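Local coordinates for protein alpha-/beta-galactoside alpha-2,3-sialyltransferase (Photobacterium phosphoreum, PDB 2ZWI) that probably transfers sialic acid from a CMP-activated donor to alpha- and beta-galactosides in alpha-2,3 linkage, and binds CMP and zinc, at residues Ile74-Asn80 and Thr103-Asn108; Asp176-Leu182 and Val354-Leu358; Phe214-Phe220 and Ala307-Thr311; Ile266-Ile271 and Asn335-Phe339. One frame throughout, in Å; residues are numbered along the deposited sequence.

From the N terminus, contact 1 comes first and is complete before any other opens: it closes the short crossover between two neighbouring strands of the N-terminal parallel sheet. Contact 2 opens at 176-182 and closes only at 354-358, so contacts 3 and 4 both nest inside its long loop. Contact 3 closes the stretch from 220 to 307 and contact 4 that from 271 to 335, and the two cross. Contacts 2 and 3 lie on opposite sides of the chain's centre, and both probably join the two Rossmann-like halves of the GT-B fold. Contact 4 belongs to the C-terminal half and touches contact 2 where Met355 CE packs on Ile338 CD1 at 3.5 Å.

Contact 1: Ile74-Asn80 and Thr103-Asn108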
loop_
_atom_site.group_PDB
_atom_site.type_symbol
_atom_site.label_atom_id
_atom_site.label_comp_id
_atom_site.label_asym_id
_atom_site.label_seq_id
_atom_site.Cartn_x
_atom_site.Cartn_y
_atom_site.Cartn_z
ATOM N N ILE A 74 17.531 25.986 -2.964
ATOM C CA ILE A 74 16.830 24.755 -3.312
ATOM C C ILE A 74 16.581 24.638 -4.819
ATOM O O ILE A 74 15.730 25.311 -5.390
ATOM C CB ILE A 74 15.496 24.565 -2.517
ATOM C CG1 ILE A 74 15.707 24.680 -0.991
ATOM C CG2 ILE A 74 14.803 23.244 -2.918
ATOM C CD1 ILE A 74 16.894 23.874 -0.418
ATOM N N LYS A 75 17.341 23.763 -5.451
ATOM C CA LYS A 75 17.166 23.487 -6.863
ATOM C C LYS A 75 15.887 22.681 -7.138
ATOM O O LYS A 75 15.103 23.029 -8.035
ATOM C CB LYS A 75 18.405 22.750 -7.385
ATOM C CG LYS A 75 18.151 21.796 -8.538
ATOM C CD LYS A 75 17.950 22.534 -9.844
ATOM C CE LYS A 75 19.233 22.600 -10.663
ATOM N NZ LYS A 75 18.906 22.938 -12.080
ATOM N N LYS A 76 15.671 21.634 -6.343
ATOM C CA LYS A 76 14.615 20.656 -6.610
ATOM C C LYS A 76 13.953 20.137 -5.333
ATOM O O LYS A 76 14.600 19.998 -4.303
ATOM C CB LYS A 76 15.195 19.485 -7.424
ATOM C CG LYS A 76 14.282 18.261 -7.579
ATOM C CD LYS A 76 14.841 17.239 -8.561
ATOM C CE LYS A 76 16.033 16.470 -7.995
ATOM N NZ LYS A 76 16.630 15.534 -8.998
ATOM N N VAL A 77 12.656 19.840 -5.426
ATOM C CA VAL A 77 11.934 19.114 -4.374
ATOM C C VAL A 77 11.350 17.837 -5.001
ATOM O O VAL A 77 10.641 17.888 -6.020
ATOM C CB VAL A 77 10.805 19.975 -3.720
ATOM C CG1 VAL A 77 10.012 19.166 -2.680
ATOM C CG2 VAL A 77 11.389 21.236 -3.081
ATOM N N ILE A 78 11.694 16.693 -4.417
ATOM C CA ILE A 78 11.058 15.435 -4.772
ATOM C C ILE A 78 9.998 15.144 -3.713
ATOM O O ILE A 78 10.318 15.029 -2.531
ATOM C CB ILE A 78 12.081 14.261 -4.873
ATOM C CG1 ILE A 78 13.270 14.649 -5.772
ATOM C CG2 ILE A 78 11.400 13.007 -5.427
ATOM C CD1 ILE A 78 14.378 13.608 -5.815
ATOM N N ILE A 79 8.740 15.060 -4.130
ATOM C CA ILE A 79 7.654 14.751 -3.209
ATOM C C ILE A 79 7.231 13.286 -3.377
ATOM O O ILE A 79 6.905 12.845 -4.479
ATOM C CB ILE A 79 6.419 15.675 -3.398
ATOM C CG1 ILE A 79 6.833 17.153 -3.494
ATOM C CG2 ILE A 79 5.420 15.474 -2.245
ATOM C CD1 ILE A 79 5.764 18.046 -4.122
ATOM N N ASN A 80 7.263 12.554 -2.267
ATOM C CA ASN A 80 6.893 11.152 -2.228
ATOM C C ASN A 80 5.605 11.020 -1.411
ATOM O O ASN A 80 5.569 11.392 -0.234
ATOM C CB ASN A 80 8.042 10.328 -1.629
ATOM C CG ASN A 80 9.376 10.563 -2.357
ATOM O OD1 ASN A 80 10.123 11.501 -2.060
ATOM N ND2 ASN A 80 9.673 9.699 -3.307
ATOM N N THR A 103 11.351 26.487 -8.491
ATOM C CA THR A 103 11.803 25.234 -7.911
ATOM C C THR A 103 11.375 24.094 -8.830
ATOM O O THR A 103 10.230 24.051 -9.271
ATOM C CB THR A 103 11.190 25.032 -6.495
ATOM O OG1 THR A 103 11.407 26.209 -5.710
ATOM C CG2 THR A 103 11.808 23.846 -5.787
ATOM N N GLU A 104 12.297 23.191 -9.135
ATOM C CA GLU A 104 11.948 21.987 -9.887
ATOM C C GLU A 104 11.174 21.060 -8.963
ATOM O O GLU A 104 11.537 20.914 -7.802
ATOM C CB GLU A 104 13.202 21.293 -10.415
ATOM C CG GLU A 104 13.882 22.051 -11.553
ATOM C CD GLU A 104 15.246 21.489 -11.925
ATOM O OE1 GLU A 104 15.514 20.303 -11.627
ATOM O OE2 GLU A 104 16.049 22.238 -12.535
ATOM N N ILE A 105 10.093 20.465 -9.469
ATOM C CA ILE A 105 9.309 19.497 -8.685
ATOM C C ILE A 105 9.217 18.164 -9.418
ATOM O O ILE A 105 8.886 18.122 -10.598
ATOM C CB ILE A 105 7.873 19.999 -8.373
ATOM C CG1 ILE A 105 7.912 21.245 -7.484
ATOM C CG2 ILE A 105 7.052 18.899 -7.692
ATOM C CD1 ILE A 105 6.655 22.105 -7.554
ATOM N N GLU A 106 9.521 17.087 -8.705
ATOM C CA GLU A 106 9.374 15.725 -9.213
ATOM C C GLU A 106 8.550 14.915 -8.226
ATOM O O GLU A 106 8.616 15.153 -7.019
ATOM C CB GLU A 106 10.745 15.080 -9.430
ATOM C CG GLU A 106 11.529 15.768 -10.543
ATOM C CD GLU A 106 12.854 15.102 -10.855
ATOM O OE1 GLU A 106 13.624 15.681 -11.663
ATOM O OE2 GLU A 106 13.126 14.012 -10.305
ATOM N N LEU A 107 7.781 13.960 -8.738
ATOM C CA LEU A 107 6.776 13.259 -7.929
ATOM C C LEU A 107 6.950 11.751 -7.964
ATOM O O LEU A 107 7.197 11.179 -9.021
ATOM C CB LEU A 107 5.357 13.599 -8.406
ATOM C CG LEU A 107 4.970 15.079 -8.534
ATOM C CD1 LEU A 107 3.616 15.220 -9.176
ATOM C CD2 LEU A 107 5.003 15.786 -7.165
ATOM N N ASN A 108 6.819 11.127 -6.798
ATOM C CA ASN A 108 6.702 9.678 -6.675
ATOM C C ASN A 108 5.426 9.359 -5.897
ATOM O O ASN A 108 5.332 9.699 -4.705
ATOM C CB ASN A 108 7.919 9.095 -5.937
ATOM C CG ASN A 108 9.220 9.286 -6.706
ATOM O OD1 ASN A 108 10.095 10.059 -6.295
ATOM N ND2 ASN A 108 9.350 8.594 -7.825
HETATM O O HOH W 1 13.969 27.057 -5.558
#
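Ile79 reaches CD1 to two branches of the neighbouring strand, 3.9 Å from both Ile105 CG2 and Leu107 CD2. The two strands run parallel as the ends of a beta-alpha-beta crossover in the N-terminal Rossmann-like domain of a GT-B fold. Chi1 of -47° sends CG1 of Ile79, and through it CD1, over toward Ile105 and Leu107, and the Ile79 and Leu107 side chains run alongside each other. Val77 adds CG2 against the Thr103 methyl on this face. Ile92, Ile93 and Ile96 of the connecting helix 86-98 pack against the same layer, while strand 3-10 flanks 74-80 along its other edge. A ladder of five backbone hydrogen bonds joins the strands: Lys75 O, Val77 O and Ile79 O accept from Glu104 N, Glu106 N and Asn108 N, and the amides of Val77 and Ile79 donate to Glu104 O and Glu106 O. Lys76, Ile78 and Asn80 face the other way with Glu104, Glu106 and Asn108, a largely polar side. At the start of the strand Lys75, bent at chi2 and chi3, brings NZ to 3.0 Å from Glu104 OE2 in a salt bridge, arriving on the syn side but 35° out of the carboxylate plane. At the far end the amide planes of Asn80 and Asn108 are nearly parallel, 13° apart, and Asn80 ND2 lies 3.0 Å from Asn108 OD1.

Contact 2: Asp176-Leu182 and Val354-Leu358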
loop_
_atom_site.group_PDB
_atom_site.type_symbol
_atom_site.label_atom_id
_atom_site.label_comp_id
_atom_site.label_asym_id
_atom_site.label_seq_id
_atom_site.Cartn_x
_atom_site.Cartn_y
_atom_site.Cartn_z
ATOM N N ASP A 176 1.058 -4.546 -13.652
ATOM C CA ASP A 176 0.514 -5.406 -14.714
ATOM C C ASP A 176 -1.022 -5.393 -14.807
ATOM O O ASP A 176 -1.606 -6.160 -15.588
ATOM C CB ASP A 176 1.025 -6.848 -14.552
ATOM C CG ASP A 176 0.646 -7.459 -13.208
ATOM O OD1 ASP A 176 0.510 -6.701 -12.212
ATOM O OD2 ASP A 176 0.481 -8.700 -13.138
ATOM N N ILE A 177 -1.667 -4.528 -14.022
ATOM C CA ILE A 177 -3.102 -4.265 -14.179
ATOM C C ILE A 177 -3.426 -3.852 -15.632
ATOM O O ILE A 177 -4.485 -4.191 -16.157
ATOM C CB ILE A 177 -3.632 -3.208 -13.149
ATOM C CG1 ILE A 177 -5.175 -3.132 -13.152
ATOM C CG2 ILE A 177 -3.003 -1.822 -13.391
ATOM C CD1 ILE A 177 -5.891 -4.413 -12.690
ATOM N N PHE A 178 -2.492 -3.150 -16.275
ATOM C CA PHE A 178 -2.666 -2.703 -17.659
ATOM C C PHE A 178 -2.442 -3.807 -18.689
ATOM O O PHE A 178 -2.560 -3.562 -19.897
ATOM C CB PHE A 178 -1.762 -1.502 -17.957
ATOM C CG PHE A 178 -2.058 -0.298 -17.105
ATOM C CD1 PHE A 178 -3.195 0.476 -17.338
ATOM C CD2 PHE A 178 -1.204 0.062 -16.072
ATOM C CE1 PHE A 178 -3.475 1.595 -16.555
ATOM C CE2 PHE A 178 -1.478 1.176 -15.276
ATOM C CZ PHE A 178 -2.624 1.942 -15.513
ATOM N N GLU A 179 -2.128 -5.012 -18.219
ATOM C CA GLU A 179 -1.969 -6.176 -19.089
ATOM C C GLU A 179 -3.001 -7.263 -18.798
ATOM O O GLU A 179 -2.823 -8.408 -19.211
ATOM C CB GLU A 179 -0.548 -6.751 -19.001
ATOM C CG GLU A 179 0.441 -6.126 -19.972
ATOM C CD GLU A 179 0.782 -4.695 -19.616
ATOM O OE1 GLU A 179 1.057 -4.426 -18.423
ATOM O OE2 GLU A 179 0.771 -3.837 -20.529
ATOM N N THR A 180 -4.083 -6.901 -18.106
ATOM C CA THR A 180 -5.188 -7.835 -17.846
ATOM C C THR A 180 -6.288 -7.653 -18.899
ATOM O O THR A 180 -6.093 -6.931 -19.879
ATOM C CB THR A 180 -5.770 -7.647 -16.423
ATOM O OG1 THR A 180 -6.261 -6.307 -16.273
ATOM C CG2 THR A 180 -4.702 -7.928 -15.356
ATOM N N ASN A 181 -7.434 -8.308 -18.705
ATOM C CA ASN A 181 -8.586 -8.142 -19.610
ATOM C C ASN A 181 -9.320 -6.815 -19.420
ATOM O O ASN A 181 -10.234 -6.498 -20.180
ATOM C CB ASN A 181 -9.590 -9.297 -19.463
ATOM C CG ASN A 181 -9.045 -10.629 -19.973
ATOM O OD1 ASN A 181 -8.354 -10.692 -20.993
ATOM N ND2 ASN A 181 -9.364 -11.705 -19.257
ATOM N N LEU A 182 -8.942 -6.038 -18.406
ATOM C CA LEU A 182 -9.608 -4.749 -18.175
ATOM C C LEU A 182 -9.255 -3.760 -19.293
ATOM O O LEU A 182 -8.075 -3.600 -19.603
ATOM C CB LEU A 182 -9.211 -4.170 -16.810
ATOM C CG LEU A 182 -9.453 -5.001 -15.544
ATOM C CD1 LEU A 182 -9.364 -4.074 -14.346
ATOM C CD2 LEU A 182 -10.798 -5.707 -15.566
ATOM N N VAL A 354 -11.395 -7.436 -9.721
ATOM C CA VAL A 354 -10.003 -6.989 -9.932
ATOM C C VAL A 354 -9.025 -8.020 -9.387
ATOM O O VAL A 354 -7.950 -8.239 -9.959
ATOM C CB VAL A 354 -9.652 -5.633 -9.259
ATOM C CG1 VAL A 354 -8.406 -5.024 -9.916
ATOM C CG2 VAL A 354 -10.769 -4.664 -9.357
ATOM N N MET A 355 -9.392 -8.659 -8.278
ATOM C CA MET A 355 -8.526 -9.670 -7.657
ATOM C C MET A 355 -8.471 -10.940 -8.509
ATOM O O MET A 355 -7.413 -11.567 -8.634
ATOM C CB MET A 355 -8.942 -9.944 -6.210
ATOM C CG MET A 355 -8.656 -8.737 -5.287
ATOM S SD MET A 355 -9.190 -8.887 -3.566
ATOM C CE MET A 355 -7.808 -9.781 -2.866
ATOM N N ILE A 356 -9.595 -11.298 -9.129
ATOM C CA ILE A 356 -9.587 -12.409 -10.094
ATOM C C ILE A 356 -8.727 -12.076 -11.320
ATOM O O ILE A 356 -7.860 -12.871 -11.709
ATOM C CB ILE A 356 -11.020 -12.841 -10.494
ATOM C CG1 ILE A 356 -11.680 -13.600 -9.337
ATOM C CG2 ILE A 356 -11.008 -13.691 -11.769
ATOM C CD1 ILE A 356 -13.220 -13.702 -9.457
ATOM N N GLU A 357 -8.949 -10.898 -11.905
ATOM C CA GLU A 357 -8.203 -10.467 -13.106
ATOM C C GLU A 357 -6.687 -10.428 -12.913
ATOM O O GLU A 357 -5.928 -10.739 -13.842
ATOM C CB GLU A 357 -8.700 -9.109 -13.613
ATOM C CG GLU A 357 -10.132 -9.125 -14.142
ATOM C CD GLU A 357 -10.329 -10.129 -15.274
ATOM O OE1 GLU A 357 -11.219 -11.001 -15.164
ATOM O OE2 GLU A 357 -9.572 -10.049 -16.264
ATOM N N LEU A 358 -6.255 -10.067 -11.705
ATOM C CA LEU A 358 -4.831 -10.009 -11.353
ATOM C C LEU A 358 -4.245 -11.346 -10.909
ATOM O O LEU A 358 -3.076 -11.423 -10.523
ATOM C CB LEU A 358 -4.614 -8.971 -10.248
ATOM C CG LEU A 358 -4.725 -7.515 -10.705
ATOM C CD1 LEU A 358 -4.856 -6.618 -9.502
ATOM C CD2 LEU A 358 -3.502 -7.137 -11.519
HETATM O O HOH W 2 -7.292 -10.896 -17.075
#
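Glu357 runs along the loop 176-182 from its first carbon to its carboxylate. Its CB lies 4.3 Å from Thr180 CB. The next atom, CG, packs against Leu182 CD2 at 3.8 Å, so the aliphatic part of the acid rests on a buried leucine. A bend at chi2 (-57°) then carries the carboxylate across Asn181 at about a right angle, where OE2 comes 3.3 Å from Asn181 CB and takes a weak hydrogen bond from ND2. A firmer link is indirect: a water donates to Glu357 OE2 at 2.6 Å and accepts from Asn181 N, tying the acid to the loop backbone. Thr180 CG2 lies 3.4 Å from Glu357 O, while the Thr180 hydroxyl OG1 bonds within the loop, donating to Ile177 O at 2.8 Å. Beside this polar edge, Ile177 CD1 packs on Leu358 CD2 at 3.8 Å, and on Val354 CG1 in one conformer of that valine. Arg174 adds a polar tie outside the two segments, pairing with the Asp176 carboxylate and bonding to Leu358 O. The loop follows strand 168-172 of the N-terminal sheet, whereas helix 350-357 follows a strand of the C-terminal one, consistent with the interdomain seam of a GT-B fold.

Contact 3: Phe214-Phe220 and Ala307-Thr311; sequences FYNFTGF and ALIMT
Two helix ends meet here, Phe220 lying opposite Ala307 and Phe214 opposite Thr311, and Gly219, with positive phi, is the first residue to leave the helical conformation of 208-218. Thr311 sits among three aromatic rings. Its CG2 lies 3.5 Å from Phe214 CE2 and also meets the edge of the Tyr215 ring at CE1, while Thr311 OG1 stands in the plane of the Phe220 ring, 3.3 Å from Phe220 CE2. That hydroxyl OG1, placed between backbone N and carbonyl carbon by chi1 of 61°, donates from Thr311 to Ala307 O at 2.8 Å, so the carbonyl is gripped by both the Thr311 amide and hydroxyl from opposite faces. The helices probably belong to different halves of the GT-B fold: 208-218 packs with the N-terminal half, on helices 14-26 and 44-50, and 305-310 starts with the CMP-binding residues Phe305 and Glu306. Phe220 CZ touches Leu308 CD2 at 3.5 Å, and Leu308 is itself close to Phe305 and Lys279 of the CMP site. Met310 sends CG off-centre over the Phe214 ring in a CH-pi contact. On the helix 208-218 side, Thr218 OG1 donates to Phe214 O; Thr218 OG1 also accepts from Phe220 N at 3.2 Å, which forms an ST turn.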
loop_
_atom_site.group_PDB
_atom_site.type_symbol
_atom_site.label_atom_id
_atom_site.label_comp_id
_atom_site.label_asym_id
_atom_site.label_seq_id
_atom_site.Cartn_x
_atom_site.Cartn_y
_atom_site.Cartn_z
ATOM N N PHE A 214 15.812 -0.645 8.652
ATOM C CA PHE A 214 14.419 -0.987 8.388
ATOM C C PHE A 214 13.693 -1.402 9.670
ATOM O O PHE A 214 12.561 -0.959 9.920
ATOM C CB PHE A 214 14.265 -2.056 7.293
ATOM C CG PHE A 214 12.818 -2.358 6.963
ATOM C CD1 PHE A 214 12.135 -1.598 6.019
ATOM C CD2 PHE A 214 12.132 -3.368 7.634
ATOM C CE1 PHE A 214 10.803 -1.834 5.722
ATOM C CE2 PHE A 214 10.772 -3.624 7.341
ATOM C CZ PHE A 214 10.112 -2.855 6.378
ATOM N N TYR A 215 14.343 -2.236 10.477
ATOM C CA TYR A 215 13.789 -2.633 11.778
ATOM C C TYR A 215 13.581 -1.436 12.682
ATOM O O TYR A 215 12.559 -1.351 13.363
ATOM C CB TYR A 215 14.678 -3.649 12.494
ATOM C CG TYR A 215 15.066 -4.851 11.668
ATOM C CD1 TYR A 215 14.214 -5.365 10.695
ATOM C CD2 TYR A 215 16.285 -5.488 11.879
ATOM C CE1 TYR A 215 14.581 -6.465 9.934
ATOM C CE2 TYR A 215 16.654 -6.592 11.136
ATOM C CZ TYR A 215 15.804 -7.076 10.170
ATOM O OH TYR A 215 16.181 -8.173 9.434
ATOM N N ASN A 216 14.550 -0.517 12.692
ATOM C CA ASN A 216 14.452 0.689 13.525
ATOM C C ASN A 216 13.317 1.639 13.117
ATOM O O ASN A 216 12.591 2.138 13.973
ATOM C CB ASN A 216 15.789 1.426 13.587
ATOM C CG ASN A 216 16.821 0.697 14.433
ATOM O OD1 ASN A 216 16.475 -0.089 15.315
ATOM N ND2 ASN A 216 18.099 0.951 14.159
ATOM N N PHE A 217 13.185 1.886 11.817
ATOM C CA PHE A 217 12.077 2.669 11.250
ATOM C C PHE A 217 10.686 2.136 11.613
ATOM O O PHE A 217 9.798 2.894 11.991
ATOM C CB PHE A 217 12.181 2.662 9.720
ATOM C CG PHE A 217 12.808 3.883 9.143
ATOM C CD1 PHE A 217 12.434 5.155 9.586
ATOM C CD2 PHE A 217 13.729 3.769 8.107
ATOM C CE1 PHE A 217 12.995 6.294 9.032
ATOM C CE2 PHE A 217 14.304 4.901 7.534
ATOM C CZ PHE A 217 13.934 6.170 7.999
ATOM N N THR A 218 10.516 0.825 11.471
ATOM C CA THR A 218 9.214 0.177 11.589
ATOM C C THR A 218 8.901 -0.284 13.009
ATOM O O THR A 218 7.731 -0.510 13.357
ATOM C CB THR A 218 9.137 -1.051 10.659
ATOM O OG1 THR A 218 10.227 -1.935 10.953
ATOM C CG2 THR A 218 9.215 -0.621 9.198
ATOM N N GLY A 219 9.946 -0.437 13.819
ATOM C CA GLY A 219 9.818 -1.036 15.148
ATOM C C GLY A 219 9.538 -2.526 15.057
ATOM O O GLY A 219 9.077 -3.132 16.021
ATOM N N PHE A 220 9.805 -3.116 13.894
ATOM C CA PHE A 220 9.537 -4.533 13.670
ATOM C C PHE A 220 10.809 -5.312 13.358
ATOM O O PHE A 220 11.605 -4.900 12.517
ATOM C CB PHE A 220 8.504 -4.751 12.553
ATOM C CG PHE A 220 8.335 -6.200 12.169
ATOM C CD1 PHE A 220 7.658 -7.090 13.010
ATOM C CD2 PHE A 220 8.882 -6.686 10.989
ATOM C CE1 PHE A 220 7.521 -8.430 12.668
ATOM C CE2 PHE A 220 8.754 -8.040 10.645
ATOM C CZ PHE A 220 8.071 -8.906 11.488
ATOM N N ALA A 307 5.360 -5.264 6.203
ATOM C CA ALA A 307 6.598 -5.441 6.979
ATOM C C ALA A 307 7.061 -6.910 6.986
ATOM O O ALA A 307 8.261 -7.187 6.885
ATOM C CB ALA A 307 6.446 -4.897 8.399
ATOM N N LEU A 308 6.108 -7.839 7.088
ATOM C CA LEU A 308 6.390 -9.266 6.952
ATOM C C LEU A 308 6.935 -9.587 5.569
ATOM O O LEU A 308 7.851 -10.403 5.424
ATOM C CB LEU A 308 5.139 -10.125 7.191
ATOM C CG LEU A 308 4.373 -9.990 8.513
ATOM C CD1 LEU A 308 3.227 -11.000 8.583
ATOM C CD2 LEU A 308 5.300 -10.151 9.681
ATOM N N ILE A 309 6.338 -8.974 4.551
ATOM C CA ILE A 309 6.780 -9.200 3.183
ATOM C C ILE A 309 8.214 -8.691 2.999
ATOM O O ILE A 309 9.076 -9.412 2.489
ATOM C CB ILE A 309 5.830 -8.553 2.137
ATOM C CG1 ILE A 309 4.424 -9.162 2.238
ATOM C CG2 ILE A 309 6.393 -8.753 0.733
ATOM C CD1 ILE A 309 3.324 -8.325 1.581
ATOM N N MET A 310 8.455 -7.447 3.404
ATOM C CA MET A 310 9.743 -6.795 3.138
ATOM C C MET A 310 10.898 -7.509 3.853
ATOM O O MET A 310 12.010 -7.593 3.309
ATOM C CB MET A 310 9.697 -5.301 3.501
ATOM C CG MET A 310 10.838 -4.479 2.894
ATOM S SD MET A 310 10.875 -4.548 1.092
ATOM C CE MET A 310 9.729 -3.245 0.660
ATOM N N THR A 311 10.613 -8.049 5.043
ATOM C CA THR A 311 11.615 -8.741 5.855
ATOM C C THR A 311 11.753 -10.232 5.517
ATOM O O THR A 311 12.476 -10.964 6.197
ATOM C CB THR A 311 11.384 -8.527 7.390
ATOM O OG1 THR A 311 10.110 -9.048 7.795
ATOM C CG2 THR A 311 11.468 -7.058 7.752
#

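Contact 4: Ile266-Ile271 and Asn335-Phe339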
loop_
_atom_site.group_PDB
_atom_site.type_symbol
_atom_site.label_atom_id
_atom_site.label_comp_id
_atom_site.label_asym_id
_atom_site.label_seq_id
_atom_site.Cartn_x
_atom_site.Cartn_y
_atom_site.Cartn_z
ATOM N N ILE A 266 -17.284 -26.002 0.346
ATOM C CA ILE A 266 -17.162 -24.549 0.242
ATOM C C ILE A 266 -15.689 -24.202 0.208
ATOM O O ILE A 266 -15.189 -23.705 -0.792
ATOM C CB ILE A 266 -17.836 -23.834 1.447
ATOM C CG1 ILE A 266 -19.348 -24.102 1.447
ATOM C CG2 ILE A 266 -17.557 -22.333 1.413
ATOM C CD1 ILE A 266 -19.978 -24.140 2.851
ATOM N N ILE A 267 -14.992 -24.479 1.301
ATOM C CA ILE A 267 -13.556 -24.277 1.334
ATOM C C ILE A 267 -12.870 -25.582 0.906
ATOM O O ILE A 267 -12.522 -26.414 1.745
ATOM C CB ILE A 267 -13.078 -23.772 2.719
ATOM C CG1 ILE A 267 -13.872 -22.520 3.128
ATOM C CG2 ILE A 267 -11.565 -23.494 2.701
ATOM C CD1 ILE A 267 -13.515 -21.959 4.503
ATOM N N THR A 268 -12.701 -25.755 -0.405
ATOM C CA THR A 268 -12.107 -26.981 -0.958
ATOM C C THR A 268 -10.608 -27.111 -0.653
ATOM O O THR A 268 -10.101 -28.220 -0.506
ATOM C CB THR A 268 -12.389 -27.145 -2.481
ATOM O OG1 THR A 268 -11.852 -26.032 -3.199
ATOM C CG2 THR A 268 -13.903 -27.234 -2.750
ATOM N N ASN A 269 -9.918 -25.974 -0.539
ATOM C CA ASN A 269 -8.510 -25.923 -0.121
ATOM C C ASN A 269 -8.378 -25.892 1.388
ATOM O O ASN A 269 -8.358 -24.813 1.995
ATOM C CB ASN A 269 -7.819 -24.672 -0.665
ATOM C CG ASN A 269 -7.661 -24.685 -2.148
ATOM O OD1 ASN A 269 -7.729 -23.630 -2.795
ATOM N ND2 ASN A 269 -7.435 -25.866 -2.717
ATOM N N SER A 270 -8.256 -27.075 1.984
ATOM C CA SER A 270 -8.247 -27.241 3.436
ATOM C C SER A 270 -6.994 -26.711 4.121
ATOM O O SER A 270 -5.912 -26.716 3.539
ATOM C CB SER A 270 -8.392 -28.722 3.789
ATOM O OG SER A 270 -8.450 -28.874 5.193
ATOM N N ILE A 271 -7.146 -26.271 5.367
ATOM C CA ILE A 271 -5.994 -25.937 6.203
ATOM C C ILE A 271 -5.676 -27.014 7.251
ATOM O O ILE A 271 -4.807 -26.809 8.112
ATOM C CB ILE A 271 -6.119 -24.536 6.864
ATOM C CG1 ILE A 271 -7.289 -24.484 7.871
ATOM C CG2 ILE A 271 -6.220 -23.459 5.780
ATOM C CD1 ILE A 271 -7.456 -23.127 8.593
ATOM N N ASN A 335 -2.566 -18.894 -2.173
ATOM C CA ASN A 335 -3.807 -18.339 -1.642
ATOM C C ASN A 335 -4.895 -19.419 -1.638
ATOM O O ASN A 335 -5.348 -19.832 -2.699
ATOM C CB ASN A 335 -4.247 -17.142 -2.490
ATOM C CG ASN A 335 -5.397 -16.352 -1.870
ATOM O OD1 ASN A 335 -5.943 -15.453 -2.505
ATOM N ND2 ASN A 335 -5.772 -16.683 -0.645
ATOM N N LYS A 336 -5.303 -19.881 -0.458
ATOM C CA LYS A 336 -6.264 -20.977 -0.374
ATOM C C LYS A 336 -7.731 -20.574 -0.563
ATOM O O LYS A 336 -8.520 -21.353 -1.099
ATOM C CB LYS A 336 -6.083 -21.785 0.921
ATOM C CG LYS A 336 -4.780 -22.580 0.972
ATOM C CD LYS A 336 -4.818 -23.613 2.076
ATOM C CE LYS A 336 -3.510 -24.364 2.193
ATOM N NZ LYS A 336 -3.207 -25.160 0.993
ATOM N N PHE A 337 -8.090 -19.367 -0.121
ATOM C CA PHE A 337 -9.465 -18.857 -0.203
ATOM C C PHE A 337 -9.494 -17.387 0.214
ATOM O O PHE A 337 -8.664 -16.962 1.017
ATOM C CB PHE A 337 -10.425 -19.671 0.691
ATOM C CG PHE A 337 -10.000 -19.757 2.143
ATOM C CD1 PHE A 337 -10.339 -18.750 3.046
ATOM C CD2 PHE A 337 -9.254 -20.840 2.601
ATOM C CE1 PHE A 337 -9.944 -18.819 4.380
ATOM C CE2 PHE A 337 -8.854 -20.917 3.935
ATOM C CZ PHE A 337 -9.203 -19.901 4.823
ATOM N N ILE A 338 -10.420 -16.610 -0.350
ATOM C CA ILE A 338 -10.723 -15.274 0.179
ATOM C C ILE A 338 -12.231 -15.116 0.359
ATOM O O ILE A 338 -13.004 -15.405 -0.558
ATOM C CB ILE A 338 -10.192 -14.113 -0.716
ATOM C CG1 ILE A 338 -8.703 -14.284 -1.049
ATOM C CG2 ILE A 338 -10.399 -12.772 -0.020
ATOM C CD1 ILE A 338 -8.145 -13.144 -1.937
ATOM N N PHE A 339 -12.641 -14.678 1.547
ATOM C CA PHE A 339 -14.044 -14.374 1.813
ATOM C C PHE A 339 -14.299 -12.889 1.716
ATOM O O PHE A 339 -13.526 -12.072 2.223
ATOM C CB PHE A 339 -14.502 -14.883 3.181
ATOM C CG PHE A 339 -14.857 -16.344 3.190
ATOM C CD1 PHE A 339 -16.191 -16.750 3.245
ATOM C CD2 PHE A 339 -13.859 -17.314 3.117
ATOM C CE1 PHE A 339 -16.524 -18.106 3.238
ATOM C CE2 PHE A 339 -14.184 -18.664 3.100
ATOM C CZ PHE A 339 -15.514 -19.064 3.169
HETATM O O HOH W 3 -10.711 -22.996 -0.861
HETATM O O HOH W 4 -5.268 -27.037 0.781
#
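In the C-terminal Rossmann-like domain, the loop 266-271 between helix 249-259 and strand 275-279 lies against strand 334-340 of the parallel sheet. Ile267 is the apolar centre: CG2 meets Phe337 CD2 at 3.5 Å, while CG1 and CD1 cross the Phe339 side chain at about a right angle, CG1 lying in the plane of that ring at its edge. Ile271 CG2 and Asn269 O each lie at the edge of the Phe337 ring. Lys336 runs its CB alongside Asn269 CB at 3.7 Å and its CD past Ser270 O. Two waters complete the link. One accepts from Asn269 N and donates to Lys336 O at 2.7 Å; the other accepts from Lys336 NZ at 2.8 Å and donates to Ser270 O. Glu334 forms a salt bridge with the same NZ. The ammonium group thus has both a charged and a water-mediated partner, and water bridges supplement the apolar packing in joining loop to strand.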